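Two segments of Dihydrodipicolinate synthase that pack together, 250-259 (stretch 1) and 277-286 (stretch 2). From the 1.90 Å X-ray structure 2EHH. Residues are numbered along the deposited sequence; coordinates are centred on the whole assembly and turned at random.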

# COMPACT_ATOMS: atom_id res chain seq x y z
N ILE A 250 3.08 23.10 6.44
CA ILE A 250 3.39 23.50 7.81
C ILE A 250 4.87 23.86 7.99
O ILE A 250 5.19 24.93 8.52
CB ILE A 250 2.94 22.42 8.82
CG1 ILE A 250 1.41 22.32 8.80
CG2 ILE A 250 3.44 22.77 10.22
CD1 ILE A 250 0.83 21.20 9.64
N PRO A 251 5.79 22.99 7.55
CA PRO A 251 7.21 23.32 7.71
C PRO A 251 7.68 24.52 6.89
O PRO A 251 8.38 25.39 7.40
CB PRO A 251 7.91 22.02 7.29
CG PRO A 251 6.91 20.96 7.66
CD PRO A 251 5.62 21.57 7.16
N VAL A 252 7.30 24.57 5.61
CA VAL A 252 7.75 25.67 4.77
C VAL A 252 7.22 27.04 5.21
O VAL A 252 7.95 28.03 5.15
CB VAL A 252 7.39 25.43 3.27
CG1 VAL A 252 5.90 25.51 3.06
CG2 VAL A 252 8.13 26.43 2.40
N LYS A 253 5.97 27.10 5.65
CA LYS A 253 5.44 28.38 6.11
C LYS A 253 6.18 28.77 7.39
O LYS A 253 6.48 29.94 7.61
CB LYS A 253 3.93 28.29 6.37
CG LYS A 253 3.35 29.57 6.98
CD LYS A 253 1.83 29.62 6.92
CE LYS A 253 1.34 30.52 5.78
NZ LYS A 253 -0.14 30.77 5.86
N THR A 254 6.48 27.78 8.23
CA THR A 254 7.20 28.04 9.47
C THR A 254 8.61 28.56 9.15
O THR A 254 9.12 29.45 9.84
CB THR A 254 7.32 26.76 10.33
OG1 THR A 254 6.01 26.29 10.67
CG2 THR A 254 8.09 27.07 11.61
N ALA A 255 9.23 28.00 8.11
CA ALA A 255 10.57 28.42 7.72
C ALA A 255 10.55 29.87 7.24
O ALA A 255 11.43 30.66 7.58
CB ALA A 255 11.11 27.52 6.62
N CYS A 256 9.55 30.21 6.44
CA CYS A 256 9.42 31.57 5.92
C CYS A 256 9.21 32.54 7.09
O CYS A 256 9.68 33.68 7.05
CB CYS A 256 8.24 31.67 4.95
SG CYS A 256 8.50 30.77 3.39
N TRP A 257 8.50 32.09 8.12
CA TRP A 257 8.26 32.92 9.30
C TRP A 257 9.60 33.18 9.98
O TRP A 257 9.89 34.30 10.39
CB TRP A 257 7.32 32.22 10.28
CG TRP A 257 7.39 32.79 11.67
CD1 TRP A 257 6.93 34.00 12.09
CD2 TRP A 257 7.98 32.16 12.82
NE1 TRP A 257 7.19 34.17 13.44
CE2 TRP A 257 7.84 33.05 13.90
CE3 TRP A 257 8.62 30.93 13.03
CZ2 TRP A 257 8.30 32.75 15.19
CZ3 TRP A 257 9.09 30.63 14.31
CH2 TRP A 257 8.92 31.54 15.37
N MET A 258 10.42 32.13 10.08
CA MET A 258 11.73 32.25 10.70
C MET A 258 12.61 33.23 9.94
O MET A 258 13.46 33.90 10.53
CB MET A 258 12.42 30.88 10.75
CG MET A 258 11.72 29.87 11.64
SD MET A 258 12.65 28.34 11.79
CE MET A 258 11.70 27.50 13.06
N LEU A 259 12.41 33.31 8.63
CA LEU A 259 13.17 34.24 7.80
C LEU A 259 12.51 35.61 7.76
O LEU A 259 12.94 36.49 7.03
CB LEU A 259 13.30 33.69 6.38
CG LEU A 259 14.40 32.65 6.19
CD1 LEU A 259 13.82 31.36 5.62
CD2 LEU A 259 15.46 33.21 5.26
N ASN A 277 9.80 19.37 16.49
CA ASN A 277 9.99 19.45 15.05
C ASN A 277 10.38 20.86 14.60
O ASN A 277 11.24 21.02 13.73
CB ASN A 277 8.71 19.01 14.33
CG ASN A 277 8.54 17.50 14.32
OD1 ASN A 277 7.44 16.99 14.13
ND2 ASN A 277 9.64 16.78 14.51
N GLU A 278 9.77 21.87 15.20
CA GLU A 278 10.10 23.24 14.83
C GLU A 278 11.57 23.53 15.12
O GLU A 278 12.21 24.28 14.39
CB GLU A 278 9.20 24.23 15.58
CG GLU A 278 9.55 25.68 15.32
CD GLU A 278 8.38 26.63 15.51
OE1 GLU A 278 8.62 27.81 15.83
OE2 GLU A 278 7.21 26.20 15.33
N ASN A 279 12.11 22.93 16.19
CA ASN A 279 13.51 23.15 16.54
C ASN A 279 14.42 22.42 15.55
O ASN A 279 15.52 22.90 15.24
CB ASN A 279 13.80 22.67 17.96
CG ASN A 279 13.40 23.69 19.02
OD1 ASN A 279 13.72 24.87 18.89
ND2 ASN A 279 12.72 23.23 20.06
N LYS A 280 13.98 21.27 15.07
CA LYS A 280 14.76 20.50 14.11
C LYS A 280 14.86 21.35 12.84
O LYS A 280 15.92 21.46 12.23
CB LYS A 280 14.05 19.18 13.78
CG LYS A 280 14.83 18.25 12.87
CD LYS A 280 16.04 17.64 13.58
CE LYS A 280 16.82 16.72 12.64
NZ LYS A 280 17.26 17.43 11.41
N LEU A 281 13.75 21.97 12.47
CA LEU A 281 13.73 22.82 11.28
C LEU A 281 14.69 23.99 11.44
O LEU A 281 15.50 24.25 10.56
CB LEU A 281 12.32 23.37 11.04
CG LEU A 281 12.19 24.42 9.93
CD1 LEU A 281 12.61 23.82 8.59
CD2 LEU A 281 10.75 24.91 9.86
N ARG A 282 14.61 24.68 12.57
CA ARG A 282 15.49 25.82 12.82
C ARG A 282 16.95 25.40 12.69
O ARG A 282 17.76 26.11 12.08
CB ARG A 282 15.24 26.43 14.20
CG ARG A 282 16.13 27.63 14.52
CD ARG A 282 15.88 28.14 15.93
NE ARG A 282 14.51 28.62 16.09
CZ ARG A 282 14.06 29.77 15.61
NH1 ARG A 282 14.87 30.57 14.93
NH2 ARG A 282 12.79 30.12 15.79
N GLU A 283 17.29 24.25 13.27
CA GLU A 283 18.67 23.77 13.21
C GLU A 283 19.12 23.49 11.78
O GLU A 283 20.27 23.75 11.43
CB GLU A 283 18.85 22.53 14.08
CG GLU A 283 18.91 22.84 15.56
CD GLU A 283 19.82 24.03 15.86
OE1 GLU A 283 21.01 23.99 15.46
OE2 GLU A 283 19.35 25.00 16.48
N VAL A 284 18.22 22.97 10.96
CA VAL A 284 18.59 22.70 9.57
C VAL A 284 18.83 24.02 8.83
O VAL A 284 19.83 24.17 8.12
CB VAL A 284 17.49 21.89 8.83
CG1 VAL A 284 17.83 21.78 7.35
CG2 VAL A 284 17.39 20.50 9.44
N LEU A 285 17.93 24.97 8.99
CA LEU A 285 18.08 26.26 8.32
C LEU A 285 19.41 26.91 8.70
O LEU A 285 20.08 27.52 7.86
CB LEU A 285 16.92 27.18 8.67
CG LEU A 285 15.53 26.68 8.26
CD1 LEU A 285 14.50 27.76 8.53
CD2 LEU A 285 15.52 26.30 6.79
N LYS A 286 19.79 26.77 9.96
CA LYS A 286 21.04 27.34 10.46
C LYS A 286 22.26 26.69 9.81
O LYS A 286 23.26 27.37 9.55
CB LYS A 286 21.11 27.20 11.98
CG LYS A 286 20.17 28.14 12.72
CD LYS A 286 20.02 27.78 14.19
CE LYS A 286 21.35 27.80 14.92
NZ LYS A 286 21.16 27.45 16.36
O HOH W 1 5.23 26.11 13.35

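This is a helix-to-helix contact held mainly by interlocking apolar side chains, with one water bridge at its polar margin and no direct hydrogen bond from one stretch to the other. The axes of helix 250-258 and helix 277-286 cross at -58° and come no closer than 10.5 Å, so the helices meet over a limited patch; the buried surface, both sides summed, is 398 Å². The register centres on Ala-255 and Leu-281, whose CA atoms lie 7.3 Å apart. Each backbone satisfies its own i to i+4 ladder, as in Ala-255 N to Pro-251 O (2.8 Å) and Leu-285 N to Leu-281 O (3.0 Å), leaving side chains to make most of the contact.

Two knobs interlock. Met-258, which loses the most area to the other stretch, fits among Glu-278, Leu-281, Arg-282 and Leu-285. Its m, t, t rotamer extends the chain across stretch 2: Met-258 SD lies 3.8 Å from Leu-285 CD1, while Met-258 CE reaches within 3.5 Å of Glu-278 O and 3.9 Å of Arg-282 CB. The same methyl lies over one face of the Arg-282 guanidinium, where a flat group can accept an apolar neighbour while its nitrogens bond in their own plane.

In return, Leu-281 sits among Pro-251, Thr-254, Ala-255 and Met-258. Leu-281 CD2 is 3.4 Å from Pro-251 O and 3.8 Å from Thr-254 CG2, packing against backbone as well as side chain. The side chain of Ala-255 is a single methyl, and Ala-255 CB meets both leucines, at 4.2 Å from Leu-281 CD2 and 3.9 Å from Leu-285 CD1. These are van der Waals contacts, which gain from the exclusion of water.

The polar margin is built around Glu-278. Its CA-to-CB bond points sideways, but the extended side chain brings its carboxylate nearer to stretch 1. Water 1 donates to both Thr-254 OG1 and Glu-278 OE2, each at 2.8 Å, joining the helices through two acceptors. Thr-254 OG1 gives its own proton to Ile-250 O, 2.7 Å away, one turn back, and so meets the water as an acceptor; the m rotamer places the hydroxyl for both bonds. Nearby, Trp-257 CZ3 lies 3.2 Å from Glu-278 OE1 and 4.0 Å from Arg-282 NH2. Both polar atoms approach the indole obliquely, and both are also hydrogen-bonded elsewhere in the structure.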